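Local coordinates for protein transaminase (PDB 5G0A) that transfers amino groups with S selectivity, using pyridoxal-5'-phosphate as its cofactor and probably acting between amines and carbonyl compounds, at residues L52-N57 and G430-G435; K114-S119 and T330-P335; E126-I131 and G308-S313; V234-S239 and E250-I255; L387-I392 and P438-I443. One frame throughout, in Å; residues are numbered along the deposited sequence.

Contact 1 of 5, residues L52-N57 and G430-G435; sequences LLDFFN and GVLIGG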
# COMPACT_ATOMS: atom_id res chain seq x y z
N LEU B 52 -39.27 -25.63 5.94
CA LEU B 52 -37.87 -26.04 6.05
C LEU B 52 -37.36 -25.62 7.42
O LEU B 52 -37.46 -24.44 7.79
CB LEU B 52 -37.01 -25.37 4.95
CG LEU B 52 -37.42 -25.62 3.49
CD1 LEU B 52 -36.66 -24.71 2.54
CD2 LEU B 52 -37.25 -27.09 3.09
N LEU B 53 -36.88 -26.58 8.21
CA LEU B 53 -36.34 -26.25 9.52
C LEU B 53 -34.89 -25.78 9.34
O LEU B 53 -34.05 -26.50 8.80
CB LEU B 53 -36.39 -27.49 10.45
CG LEU B 53 -35.73 -27.34 11.82
CD1 LEU B 53 -36.34 -26.21 12.65
CD2 LEU B 53 -35.80 -28.68 12.58
N ASP B 54 -34.62 -24.55 9.76
CA ASP B 54 -33.38 -23.89 9.36
C ASP B 54 -32.31 -23.96 10.45
O ASP B 54 -32.27 -23.11 11.33
CB ASP B 54 -33.67 -22.42 9.01
CG ASP B 54 -32.45 -21.68 8.49
OD1 ASP B 54 -31.45 -22.34 8.12
OD2 ASP B 54 -32.50 -20.44 8.48
N PHE B 55 -31.45 -24.99 10.41
CA PHE B 55 -30.39 -25.08 11.40
C PHE B 55 -29.08 -24.42 10.94
O PHE B 55 -27.99 -24.80 11.38
CB PHE B 55 -30.21 -26.52 11.95
CG PHE B 55 -30.93 -26.74 13.26
CD1 PHE B 55 -32.30 -26.50 13.36
CD2 PHE B 55 -30.25 -27.18 14.39
CE1 PHE B 55 -32.98 -26.68 14.56
CE2 PHE B 55 -30.92 -27.38 15.60
CZ PHE B 55 -32.29 -27.12 15.68
N PHE B 56 -29.21 -23.44 10.04
CA PHE B 56 -28.18 -22.40 9.87
C PHE B 56 -28.59 -21.10 10.55
O PHE B 56 -27.74 -20.21 10.73
CB PHE B 56 -27.94 -22.08 8.40
CG PHE B 56 -27.34 -23.23 7.63
CD1 PHE B 56 -25.98 -23.45 7.64
CD2 PHE B 56 -28.17 -24.08 6.90
CE1 PHE B 56 -25.43 -24.51 6.94
CE2 PHE B 56 -27.63 -25.14 6.18
CZ PHE B 56 -26.26 -25.36 6.21
N ASN B 57 -29.89 -20.97 10.91
CA ASN B 57 -30.46 -19.70 11.43
C ASN B 57 -30.06 -18.58 10.43
O ASN B 57 -29.61 -17.50 10.83
CB ASN B 57 -29.97 -19.42 12.87
CG ASN B 57 -30.85 -18.45 13.64
OD1 ASN B 57 -30.34 -17.55 14.31
ND2 ASN B 57 -32.18 -18.65 13.59
N GLY B 430 -36.46 -32.46 5.15
CA GLY B 430 -36.93 -31.08 5.33
C GLY B 430 -36.11 -30.26 6.33
O GLY B 430 -36.64 -29.34 6.95
N VAL B 431 -34.83 -30.61 6.49
CA VAL B 431 -33.94 -29.92 7.44
C VAL B 431 -32.78 -29.29 6.68
O VAL B 431 -32.22 -29.90 5.76
CB VAL B 431 -33.42 -30.87 8.55
CG1 VAL B 431 -32.40 -30.17 9.44
CG2 VAL B 431 -34.58 -31.38 9.41
N LEU B 432 -32.49 -28.03 7.03
CA LEU B 432 -31.30 -27.33 6.52
C LEU B 432 -30.22 -27.39 7.58
O LEU B 432 -30.36 -26.80 8.65
CB LEU B 432 -31.64 -25.85 6.20
CG LEU B 432 -32.73 -25.64 5.13
CD1 LEU B 432 -33.32 -24.23 5.16
CD2 LEU B 432 -32.17 -25.95 3.75
N ILE B 433 -29.15 -28.11 7.31
CA ILE B 433 -28.06 -28.27 8.27
C ILE B 433 -26.82 -28.64 7.48
O ILE B 433 -26.94 -29.30 6.44
CB ILE B 433 -28.39 -29.32 9.38
CG1 ILE B 433 -27.47 -29.18 10.59
CG2 ILE B 433 -28.38 -30.74 8.81
CD1 ILE B 433 -28.01 -29.81 11.87
N GLY B 434 -25.66 -28.18 7.93
CA GLY B 434 -24.41 -28.38 7.20
C GLY B 434 -23.32 -27.48 7.72
O GLY B 434 -23.15 -27.34 8.94
N GLY B 435 -22.56 -26.88 6.81
CA GLY B 435 -21.45 -26.01 7.20
C GLY B 435 -20.92 -25.13 6.08
O GLY B 435 -21.31 -25.28 4.92
O HOH W 1 -25.87 -26.25 10.05

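Contact 2 of 5, residues K114-S119 and T330-P335; sequences KVRFVS and TYAGHP. With PLP (pyridoxal-5'-phosphate), chain E.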
# COMPACT_ATOMS: atom_id res chain seq x y z
N LYS B 114 -18.94 3.93 25.23
CA LYS B 114 -19.90 4.50 24.29
C LYS B 114 -20.10 3.60 23.06
O LYS B 114 -19.23 2.83 22.69
CB LYS B 114 -19.43 5.88 23.82
CG LYS B 114 -19.66 7.01 24.81
CD LYS B 114 -19.38 8.35 24.15
CE LYS B 114 -20.02 9.51 24.90
NZ LYS B 114 -19.94 10.72 24.03
N VAL B 115 -21.28 3.71 22.44
CA VAL B 115 -21.65 2.97 21.24
C VAL B 115 -21.76 3.93 20.03
O VAL B 115 -22.20 5.11 20.15
CB VAL B 115 -23.03 2.26 21.43
CG1 VAL B 115 -23.48 1.55 20.16
CG2 VAL B 115 -23.02 1.27 22.59
N ARG B 116 -21.37 3.42 18.86
CA ARG B 116 -21.75 4.04 17.58
C ARG B 116 -22.53 3.01 16.81
O ARG B 116 -22.02 1.92 16.54
CB ARG B 116 -20.54 4.49 16.74
CG ARG B 116 -20.93 4.89 15.30
CD ARG B 116 -20.00 5.97 14.74
NE ARG B 116 -20.29 6.28 13.32
CZ ARG B 116 -21.22 7.13 12.91
NH1 ARG B 116 -22.01 7.75 13.79
NH2 ARG B 116 -21.37 7.34 11.61
N PHE B 117 -23.78 3.35 16.45
CA PHE B 117 -24.56 2.43 15.63
C PHE B 117 -24.31 2.69 14.15
O PHE B 117 -24.22 3.84 13.71
CB PHE B 117 -26.06 2.60 15.93
CG PHE B 117 -26.44 2.11 17.29
CD1 PHE B 117 -26.54 0.75 17.53
CD2 PHE B 117 -26.71 3.01 18.34
CE1 PHE B 117 -26.90 0.26 18.79
CE2 PHE B 117 -27.06 2.54 19.60
CZ PHE B 117 -27.16 1.16 19.82
N VAL B 118 -24.24 1.59 13.41
CA VAL B 118 -24.16 1.60 11.95
C VAL B 118 -25.16 0.59 11.40
O VAL B 118 -26.05 0.13 12.12
CB VAL B 118 -22.70 1.33 11.47
CG1 VAL B 118 -21.81 2.55 11.77
CG2 VAL B 118 -22.12 0.08 12.14
N SER B 119 -25.05 0.22 10.11
CA SER B 119 -26.13 -0.62 9.54
C SER B 119 -25.79 -2.08 9.36
O SER B 119 -26.69 -2.89 9.16
CB SER B 119 -26.62 -0.08 8.17
OG SER B 119 -27.22 1.19 8.35
N THR B 330 -25.01 7.65 6.22
CA THR B 330 -26.42 8.08 6.12
C THR B 330 -27.32 7.34 7.13
O THR B 330 -28.00 7.98 7.95
CB THR B 330 -26.97 7.91 4.68
OG1 THR B 330 -26.13 8.63 3.77
CG2 THR B 330 -28.40 8.48 4.58
N TYR B 331 -27.32 6.01 7.08
CA TYR B 331 -28.27 5.22 7.85
C TYR B 331 -27.80 4.86 9.27
O TYR B 331 -28.51 4.19 10.01
CB TYR B 331 -28.74 3.98 7.08
CG TYR B 331 -29.43 4.38 5.79
CD1 TYR B 331 -30.31 5.46 5.76
CD2 TYR B 331 -29.17 3.71 4.60
CE1 TYR B 331 -30.94 5.85 4.59
CE2 TYR B 331 -29.82 4.09 3.42
CZ TYR B 331 -30.70 5.17 3.43
OH TYR B 331 -31.35 5.59 2.28
N ALA B 332 -26.61 5.32 9.65
CA ALA B 332 -26.15 5.10 11.03
C ALA B 332 -27.17 5.68 12.02
O ALA B 332 -27.44 6.88 12.01
CB ALA B 332 -24.79 5.76 11.25
N GLY B 333 -27.69 4.81 12.88
CA GLY B 333 -28.63 5.21 13.92
C GLY B 333 -30.08 5.29 13.44
O GLY B 333 -30.94 5.81 14.16
N HIS B 334 -30.34 4.78 12.24
CA HIS B 334 -31.68 4.84 11.63
C HIS B 334 -32.76 4.57 12.67
O HIS B 334 -32.75 3.51 13.29
CB HIS B 334 -31.79 3.83 10.48
CG HIS B 334 -33.02 4.03 9.65
ND1 HIS B 334 -34.30 3.86 10.16
CD2 HIS B 334 -33.17 4.43 8.37
CE1 HIS B 334 -35.18 4.15 9.21
NE2 HIS B 334 -34.52 4.50 8.12
N PRO B 335 -33.69 5.54 12.89
CA PRO B 335 -34.54 5.41 14.09
C PRO B 335 -35.41 4.15 14.09
O PRO B 335 -35.68 3.58 15.14
CB PRO B 335 -35.39 6.70 14.08
CG PRO B 335 -35.35 7.17 12.65
CD PRO B 335 -33.97 6.78 12.15
N1 PLP E . -21.72 8.37 -2.50
C2 PLP E . -22.31 9.58 -2.54
C2A PLP E . -22.20 10.47 -3.76
C3 PLP E . -23.11 10.03 -1.41
O3 PLP E . -23.71 11.23 -1.45
C4 PLP E . -23.25 9.13 -0.25
C4A PLP E . -24.13 9.53 0.92
C5 PLP E . -22.55 7.84 -0.31
C6 PLP E . -21.79 7.53 -1.44
C5A PLP E . -22.52 6.85 0.84
O4P PLP E . -23.79 6.45 1.29
P PLP E . -23.98 5.95 2.80
O1P PLP E . -22.92 4.91 3.11
O2P PLP E . -23.89 7.20 3.64
O3P PLP E . -25.34 5.34 2.77
O HOH W 2 -28.03 2.02 12.68
O HOH W 3 -29.30 0.97 10.34

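Contact 3 of 5, residues E126-I131 and G308-S313; sequences ETALNI and GAVLVS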
# COMPACT_ATOMS: atom_id res chain seq x y z
N GLU B 126 -15.39 -1.83 10.27
CA GLU B 126 -14.72 -0.63 9.70
C GLU B 126 -14.55 0.44 10.76
O GLU B 126 -13.48 1.07 10.90
CB GLU B 126 -15.50 -0.05 8.50
CG GLU B 126 -15.67 -1.00 7.31
CD GLU B 126 -14.46 -1.05 6.38
OE1 GLU B 126 -13.54 -0.22 6.52
OE2 GLU B 126 -14.45 -1.92 5.50
N THR B 127 -15.61 0.66 11.53
CA THR B 127 -15.61 1.73 12.51
C THR B 127 -14.60 1.43 13.63
O THR B 127 -13.87 2.31 14.05
CB THR B 127 -17.03 1.95 13.07
OG1 THR B 127 -17.93 2.18 11.97
CG2 THR B 127 -17.05 3.20 13.96
N ALA B 128 -14.60 0.19 14.10
CA ALA B 128 -13.69 -0.26 15.14
C ALA B 128 -12.24 -0.09 14.70
O ALA B 128 -11.41 0.33 15.50
CB ALA B 128 -13.94 -1.71 15.47
N LEU B 129 -11.94 -0.47 13.46
CA LEU B 129 -10.56 -0.31 12.97
C LEU B 129 -10.17 1.17 12.96
O LEU B 129 -9.08 1.52 13.42
CB LEU B 129 -10.42 -0.90 11.56
CG LEU B 129 -10.62 -2.42 11.51
CD1 LEU B 129 -10.69 -2.85 10.04
CD2 LEU B 129 -9.58 -3.23 12.28
N ASN B 130 -11.06 2.02 12.45
CA ASN B 130 -10.81 3.46 12.44
C ASN B 130 -10.53 4.00 13.84
O ASN B 130 -9.59 4.79 14.05
CB ASN B 130 -12.00 4.20 11.80
CG ASN B 130 -12.15 3.91 10.32
OD1 ASN B 130 -11.25 3.32 9.70
ND2 ASN B 130 -13.28 4.32 9.73
N ILE B 131 -11.37 3.60 14.81
CA ILE B 131 -11.24 4.12 16.16
C ILE B 131 -9.96 3.62 16.82
O ILE B 131 -9.25 4.42 17.46
CB ILE B 131 -12.47 3.74 17.04
CG1 ILE B 131 -13.71 4.50 16.56
CG2 ILE B 131 -12.21 4.05 18.52
CD1 ILE B 131 -15.02 3.87 17.05
N GLY B 308 -25.82 -2.53 12.93
CA GLY B 308 -24.54 -2.97 13.46
C GLY B 308 -24.14 -1.96 14.51
O GLY B 308 -24.78 -0.91 14.66
N ALA B 309 -23.09 -2.26 15.28
CA ALA B 309 -22.65 -1.30 16.27
C ALA B 309 -21.24 -1.58 16.68
O ALA B 309 -20.80 -2.73 16.66
CB ALA B 309 -23.53 -1.36 17.52
N VAL B 310 -20.59 -0.53 17.17
CA VAL B 310 -19.31 -0.71 17.86
C VAL B 310 -19.44 -0.14 19.26
O VAL B 310 -20.06 0.90 19.47
CB VAL B 310 -18.15 -0.07 17.03
CG1 VAL B 310 -18.37 1.42 16.83
CG2 VAL B 310 -16.81 -0.31 17.74
N LEU B 311 -18.87 -0.85 20.24
CA LEU B 311 -18.86 -0.39 21.63
C LEU B 311 -17.39 -0.27 22.03
O LEU B 311 -16.63 -1.22 21.88
CB LEU B 311 -19.56 -1.39 22.53
CG LEU B 311 -19.42 -1.18 24.06
CD1 LEU B 311 -20.05 0.15 24.48
CD2 LEU B 311 -20.04 -2.38 24.79
N VAL B 312 -17.02 0.91 22.49
CA VAL B 312 -15.63 1.18 22.87
C VAL B 312 -15.56 1.44 24.37
O VAL B 312 -16.56 1.85 24.99
CB VAL B 312 -15.04 2.42 22.14
CG1 VAL B 312 -15.17 2.27 20.61
CG2 VAL B 312 -15.67 3.74 22.61
N SER B 313 -14.38 1.20 24.94
CA SER B 313 -14.13 1.39 26.39
C SER B 313 -14.31 2.83 26.85
O SER B 313 -14.29 3.76 26.05
CB SER B 313 -12.71 0.91 26.73
OG SER B 313 -11.75 1.77 26.13

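Contact 4 of 5, residues V234-S239 and E250-I255; sequences VITEVS and EYIPQI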
# COMPACT_ATOMS: atom_id res chain seq x y z
N VAL B 234 -5.01 -6.00 18.18
CA VAL B 234 -5.22 -7.34 17.69
C VAL B 234 -6.73 -7.50 17.63
O VAL B 234 -7.43 -7.16 18.59
CB VAL B 234 -4.65 -8.39 18.69
CG1 VAL B 234 -4.94 -9.79 18.18
CG2 VAL B 234 -3.13 -8.21 18.84
N ILE B 235 -7.23 -7.99 16.50
CA ILE B 235 -8.66 -8.30 16.37
C ILE B 235 -8.86 -9.81 16.36
O ILE B 235 -8.12 -10.52 15.69
CB ILE B 235 -9.29 -7.63 15.12
CG1 ILE B 235 -10.81 -7.82 15.13
CG2 ILE B 235 -8.61 -8.09 13.80
CD1 ILE B 235 -11.53 -6.96 14.12
N THR B 236 -9.87 -10.30 17.08
CA THR B 236 -10.12 -11.73 17.22
C THR B 236 -11.61 -12.03 17.06
O THR B 236 -12.44 -11.12 17.03
CB THR B 236 -9.72 -12.26 18.62
OG1 THR B 236 -10.50 -11.60 19.63
CG2 THR B 236 -8.21 -12.04 18.89
N GLU B 237 -11.93 -13.33 16.94
CA GLU B 237 -13.29 -13.86 17.16
C GLU B 237 -13.04 -14.93 18.19
O GLU B 237 -12.08 -15.71 18.05
CB GLU B 237 -13.83 -14.58 15.92
CG GLU B 237 -13.88 -13.82 14.61
CD GLU B 237 -14.27 -14.75 13.46
OE1 GLU B 237 -15.45 -15.18 13.42
OE2 GLU B 237 -13.39 -15.09 12.64
N VAL B 238 -13.86 -15.02 19.23
CA VAL B 238 -13.56 -16.04 20.26
C VAL B 238 -13.83 -17.43 19.72
O VAL B 238 -13.21 -18.41 20.14
CB VAL B 238 -14.31 -15.85 21.59
CG1 VAL B 238 -13.98 -14.51 22.23
CG2 VAL B 238 -15.82 -16.08 21.44
N SER B 239 -14.78 -17.53 18.80
CA SER B 239 -14.99 -18.74 18.06
C SER B 239 -15.05 -18.29 16.63
O SER B 239 -15.91 -17.46 16.28
CB SER B 239 -16.31 -19.39 18.49
OG SER B 239 -16.59 -20.54 17.72
N GLU B 250 -7.40 -21.38 26.90
CA GLU B 250 -6.40 -20.44 27.36
C GLU B 250 -6.05 -19.32 26.39
O GLU B 250 -5.45 -18.32 26.78
CB GLU B 250 -5.12 -21.18 27.72
CG GLU B 250 -4.64 -20.87 29.12
CD GLU B 250 -5.74 -21.08 30.15
OE1 GLU B 250 -6.24 -22.21 30.24
OE2 GLU B 250 -6.10 -20.11 30.85
N TYR B 251 -6.37 -19.51 25.12
CA TYR B 251 -6.00 -18.54 24.07
C TYR B 251 -6.46 -17.10 24.36
O TYR B 251 -5.63 -16.17 24.37
CB TYR B 251 -6.48 -19.03 22.70
CG TYR B 251 -6.12 -18.05 21.60
CD1 TYR B 251 -4.87 -18.09 20.99
CD2 TYR B 251 -7.02 -17.04 21.23
CE1 TYR B 251 -4.51 -17.17 19.99
CE2 TYR B 251 -6.69 -16.12 20.24
CZ TYR B 251 -5.45 -16.18 19.63
OH TYR B 251 -5.14 -15.27 18.66
N ILE B 252 -7.76 -16.91 24.61
CA ILE B 252 -8.30 -15.57 24.82
C ILE B 252 -7.73 -14.88 26.07
O ILE B 252 -7.29 -13.74 26.00
CB ILE B 252 -9.87 -15.56 24.76
CG1 ILE B 252 -10.35 -15.83 23.32
CG2 ILE B 252 -10.42 -14.23 25.29
CD1 ILE B 252 -9.95 -14.75 22.29
N PRO B 253 -7.71 -15.57 27.23
CA PRO B 253 -7.03 -14.93 28.35
C PRO B 253 -5.57 -14.57 28.03
O PRO B 253 -5.09 -13.51 28.46
CB PRO B 253 -7.12 -15.99 29.48
CG PRO B 253 -8.35 -16.76 29.14
CD PRO B 253 -8.40 -16.81 27.63
N GLN B 254 -4.89 -15.41 27.26
CA GLN B 254 -3.50 -15.10 26.91
C GLN B 254 -3.37 -13.91 25.95
O GLN B 254 -2.43 -13.14 26.05
CB GLN B 254 -2.76 -16.33 26.40
CG GLN B 254 -2.30 -17.23 27.54
CD GLN B 254 -1.40 -18.36 27.08
OE1 GLN B 254 -0.77 -18.30 26.02
NE2 GLN B 254 -1.31 -19.41 27.89
N ILE B 255 -4.32 -13.77 25.04
CA ILE B 255 -4.34 -12.59 24.16
C ILE B 255 -4.62 -11.31 24.93
O ILE B 255 -4.01 -10.27 24.66
CB ILE B 255 -5.32 -12.78 22.98
CG1 ILE B 255 -4.75 -13.78 21.96
CG2 ILE B 255 -5.68 -11.43 22.33
CD1 ILE B 255 -3.45 -13.39 21.25

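Contact 5 of 5, residues L387-I392 and P438-I443; sequences LWIVDI and PNTMRI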
# COMPACT_ATOMS: atom_id res chain seq x y z
N LEU B 387 -24.37 -22.46 18.94
CA LEU B 387 -23.27 -22.38 17.98
C LEU B 387 -22.38 -23.62 18.17
O LEU B 387 -21.66 -23.73 19.17
CB LEU B 387 -22.47 -21.09 18.19
CG LEU B 387 -21.35 -20.79 17.17
CD1 LEU B 387 -21.90 -20.62 15.75
CD2 LEU B 387 -20.56 -19.57 17.60
N TRP B 388 -22.44 -24.53 17.21
CA TRP B 388 -21.75 -25.82 17.35
C TRP B 388 -20.89 -26.11 16.13
O TRP B 388 -21.29 -25.86 14.99
CB TRP B 388 -22.75 -26.96 17.68
CG TRP B 388 -23.34 -26.75 19.06
CD1 TRP B 388 -24.43 -26.00 19.39
CD2 TRP B 388 -22.81 -27.26 20.29
NE1 TRP B 388 -24.61 -26.00 20.75
CE2 TRP B 388 -23.63 -26.78 21.32
CE3 TRP B 388 -21.73 -28.09 20.62
CZ2 TRP B 388 -23.41 -27.09 22.66
CZ3 TRP B 388 -21.51 -28.39 21.94
CH2 TRP B 388 -22.34 -27.90 22.94
N ILE B 389 -19.67 -26.59 16.38
CA ILE B 389 -18.85 -27.13 15.32
C ILE B 389 -18.82 -28.63 15.49
O ILE B 389 -18.79 -29.12 16.62
CB ILE B 389 -17.39 -26.62 15.36
CG1 ILE B 389 -16.76 -26.85 16.74
CG2 ILE B 389 -17.29 -25.16 14.94
CD1 ILE B 389 -15.33 -27.34 16.67
N VAL B 390 -18.86 -29.35 14.37
CA VAL B 390 -18.70 -30.79 14.35
C VAL B 390 -17.64 -31.10 13.30
O VAL B 390 -17.82 -30.83 12.10
CB VAL B 390 -20.00 -31.55 13.99
CG1 VAL B 390 -19.78 -33.06 14.03
CG2 VAL B 390 -21.15 -31.16 14.93
N ASP B 391 -16.51 -31.66 13.76
CA ASP B 391 -15.44 -32.03 12.85
C ASP B 391 -15.77 -33.35 12.18
O ASP B 391 -15.95 -34.38 12.85
CB ASP B 391 -14.09 -32.12 13.59
CG ASP B 391 -13.72 -30.84 14.32
OD1 ASP B 391 -13.92 -29.74 13.75
OD2 ASP B 391 -13.21 -30.93 15.45
N ILE B 392 -15.86 -33.32 10.86
CA ILE B 392 -16.23 -34.47 10.06
C ILE B 392 -14.94 -35.12 9.52
O ILE B 392 -14.07 -34.43 9.00
CB ILE B 392 -17.17 -34.06 8.89
CG1 ILE B 392 -18.45 -33.37 9.42
CG2 ILE B 392 -17.54 -35.26 8.02
CD1 ILE B 392 -19.41 -34.26 10.20
N PRO B 438 -15.37 -27.15 4.43
CA PRO B 438 -15.62 -28.46 3.80
C PRO B 438 -15.64 -29.65 4.76
O PRO B 438 -16.35 -30.63 4.50
CB PRO B 438 -14.46 -28.59 2.80
CG PRO B 438 -13.36 -27.77 3.39
CD PRO B 438 -14.04 -26.61 4.08
N ASN B 439 -14.87 -29.58 5.86
CA ASN B 439 -14.81 -30.69 6.83
C ASN B 439 -15.46 -30.40 8.17
O ASN B 439 -15.25 -31.13 9.14
CB ASN B 439 -13.35 -31.07 7.13
CG ASN B 439 -12.55 -31.33 5.88
OD1 ASN B 439 -12.91 -32.17 5.06
ND2 ASN B 439 -11.44 -30.60 5.72
N THR B 440 -16.24 -29.32 8.25
CA THR B 440 -16.68 -28.86 9.55
C THR B 440 -18.10 -28.36 9.46
O THR B 440 -18.39 -27.45 8.70
CB THR B 440 -15.79 -27.71 10.08
OG1 THR B 440 -14.40 -28.02 9.83
CG2 THR B 440 -16.02 -27.48 11.58
N MET B 441 -18.97 -28.97 10.24
CA MET B 441 -20.33 -28.49 10.37
C MET B 441 -20.35 -27.28 11.26
O MET B 441 -19.59 -27.20 12.21
CB MET B 441 -21.13 -29.57 11.02
CG MET B 441 -20.82 -30.88 10.36
SD MET B 441 -22.19 -31.24 9.29
CE MET B 441 -23.15 -31.92 10.64
N ARG B 442 -21.28 -26.36 10.96
CA ARG B 442 -21.48 -25.16 11.74
C ARG B 442 -22.99 -25.06 11.94
O ARG B 442 -23.74 -24.72 11.02
CB ARG B 442 -20.96 -23.92 10.99
CG ARG B 442 -20.64 -22.74 11.90
CD ARG B 442 -19.24 -22.93 12.46
NE ARG B 442 -18.69 -21.89 13.32
CZ ARG B 442 -18.71 -21.93 14.66
NH1 ARG B 442 -19.35 -22.93 15.28
NH2 ARG B 442 -18.12 -20.98 15.36
N ILE B 443 -23.42 -25.37 13.16
CA ILE B 443 -24.83 -25.59 13.44
C ILE B 443 -25.35 -24.48 14.31
O ILE B 443 -24.73 -24.17 15.32
CB ILE B 443 -25.03 -26.96 14.13
CG1 ILE B 443 -24.59 -28.09 13.19
CG2 ILE B 443 -26.49 -27.17 14.55
CD1 ILE B 443 -24.41 -29.43 13.85
O HOH W 4 -18.82 -23.10 18.17
O HOH W 5 -13.93 -34.59 6.48

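Contact 1 of 5, residues L52-N57 and G430-G435
L53 and D54 pair in parallel with V431 and L432, and the two segments run within 14° of each other from end to end. Three backbone bonds alternate between them: L53 N gives to G430 O, L432 N reaches L53 O at 2.8 Å, and F55 N meets L432 O at 2.7 Å, the last more bent, with 137° at the hydrogen. Beyond the pairing, a water accepts from G434 N and lies 2.9 Å from F55 O. On the face that carries D54 and L432, L432 CD1 lies 3.9 Å from L52 CB. The F56 ring packs against the backbone from L432 to G435, with CE2 3.5 Å from I433 N and CZ 3.4 Å from G434 N, while G435 N sits at the ring's edge. An alanine in place of F56 would probably leave the backbone from L432 to G435 without this cover and open a gap beside it. D54 OD1 closes an Asx turn by accepting from F56 N, which meets it from above the carboxylate plane; D54 OD2 takes the N-H of Q58. The pair forms one side of a four-stranded mixed sheet, with strand 43-45 flanking L52 and D54, helix 451-468 against L53, F55 and V431, and helix 418-427 against L432 and I433.

Contact 2 of 5, residues K114-S119 and T330-P335
The phosphate-binding end of a cofactor site lies at this contact, where the loop after strand 324-325 meets the end of strand 112-118. T330 holds phosphate oxygen O2P of pyridoxal-5'-phosphate twice, from its backbone N at 2.8 Å and from OG1 at 2.7 Å; G121 N and S122 OG of the second subunit also bond to this cofactor. OG1 stands anti to the carbonyl carbon (chi1 -56°), which sets it beside the backbone N, so that both can reach the same oxygen. The site is thus built across the dimer interface, as in other fold-type I, class III aminotransferases. From Y331 to H334 the chain makes a type II turn, closed by H334 N to Y331 O, with G333 at positive phi. A332 presses its CB to within 3.2 Å of F117 O, and the same methyl lies 3.8 Å from R116 NH2, whose guanidinium is salt-bridged through NH1 to D87. S119 OG approaches Y331 CB at 3.4 Å. Polar linkage between the segments runs through water: one molecule accepts from G333 N and lies 2.8 Å from V118 O, while a second bonds S119 OG and reaches Y331 O weakly.

Contact 3 of 5, residues E126-I131 and G308-S313
T127 turns its hydroxyl back to its own helix, where OG1 bonds to E123 O, and this leaves the methyl CG2 to meet V310. CG2 lies 3.6 Å from V310 CG1, the two side chains crossing obliquely. V310 CG1 stands between the backbone N and the carbonyl carbon (chi1 60°), and the other branch, CG2, settles 3.9 Å from A128 CB. In this way one valine fits its two methyls against successive residues of the helix. Helix 121-136 packs here on the large seven-stranded sheet of the fold-type I aminotransferase domain; the axis of its 126-131 part passes 8.4 Å from that of strand 308-313, at 27°. One turn further along, I131 CD1 faces V310 CG1 tip to tip at 4.2 Å. The same methyl comes to 3.9 Å from V312 CG1, where the side chains cross at about a right angle. An alanine at V310 would probably open a gap beneath the helix, leaving T127 CG2, A128 CB and I131 CD1 without the valine methyls they meet. W151 of the second subunit packs on T127 as well.

Contact 4 of 5, residues V234-S239 and E250-I255
The ring of Y251 has I255 CG1, from one helical turn on, over one face, 3.4 Å above the plane and displaced toward the rim. Its hydroxyl is 4.5 Å from T236 CG2 across the contact and is hydrogen-bonded to R144. I255 CG2 approaches the same T236 methyl at 4.3 Å. T236 OG1 is held between the backbone N and the carbonyl carbon (chi1 61°) and bonds to N268 and W266, while I252 CD1 lies 4.2 Å from it. Closer packing comes from V238, whose CG1 is 4.0 Å from I252 CG1, the side chains crossing at about a right angle. Strand 231-236 and helix 251-262 are the first two elements of a beta-alpha-beta unit completed by strand 265-269; the axes of the pieces 234-236 and 251-255 run nearly antiparallel, at 160°. E237 starts away from the helix and touches pyridoxal-5'-phosphate. The chemistry is divided: mainly aliphatic groups join strand and helix, neighbouring residues satisfy the hydroxyls of T236 and Y251, and the backbone N atoms of G241 and Y148 bond the E237 carboxylate.

Contact 5 of 5, residues L387-I392 and P438-I443
R442 leaves its strand with CG anti to the backbone N (chi1 -158°), the chain bends at chi2 (84°), which places CD, and its guanidinium then enters between two side chains of the facing strand. L387 CD1 lies over one face, 3.5 Å from R442 NH1, and I389 CG2 covers the opposite face in a very tight approach to the same nitrogen. At the rim, NH1 gives a hydrogen bond to a water that also donates weakly to L387 O, while NE bonds to G241 O. NH2 makes weak bonds to S239 and Q240. On the other side of the sheet, V390 CB packs 3.7 Å from M441 CB, and I392 CG1 meets M441 CG at 3.6 Å; V390 CG2 touches I443 CD1. W388 with I443 and V390 with M441 are hydrogen-bonded pairs, and I392 N adds a bond to N439 O of 2.9 Å. Helices 353-374 and 451-468 cover the side of W388, V390 and M441. The result is an antiparallel sheet backed by helices, as in the small C-terminal domain of fold-type I aminotransferases, with R442 on its other face extending toward the loop at 239-241.

The contacts span very different sequence separations, and two of them include residues that touch or bind the cofactor. Contact 1 encloses contacts 2, 3 and 4 in sequence, contact 3 is nested within contact 2, and contact 4 within contact 3; contact 5 opens later and interlaces with contact 1. Contacts 2, 3 and 4 all reach the seven-stranded sheet. Contacts 2 and 3, with centres 11 Å apart, meet through neighbouring strands 112-118 and 308-313 and also touch the second subunit. Contacts 1 and 5, with centres 13 Å apart, join where G434 O meets R442 N at 2.9 Å. Between these groups, contacts 4 and 5 touch, centres 20 Å apart, linking the large sheet to the C-terminal part.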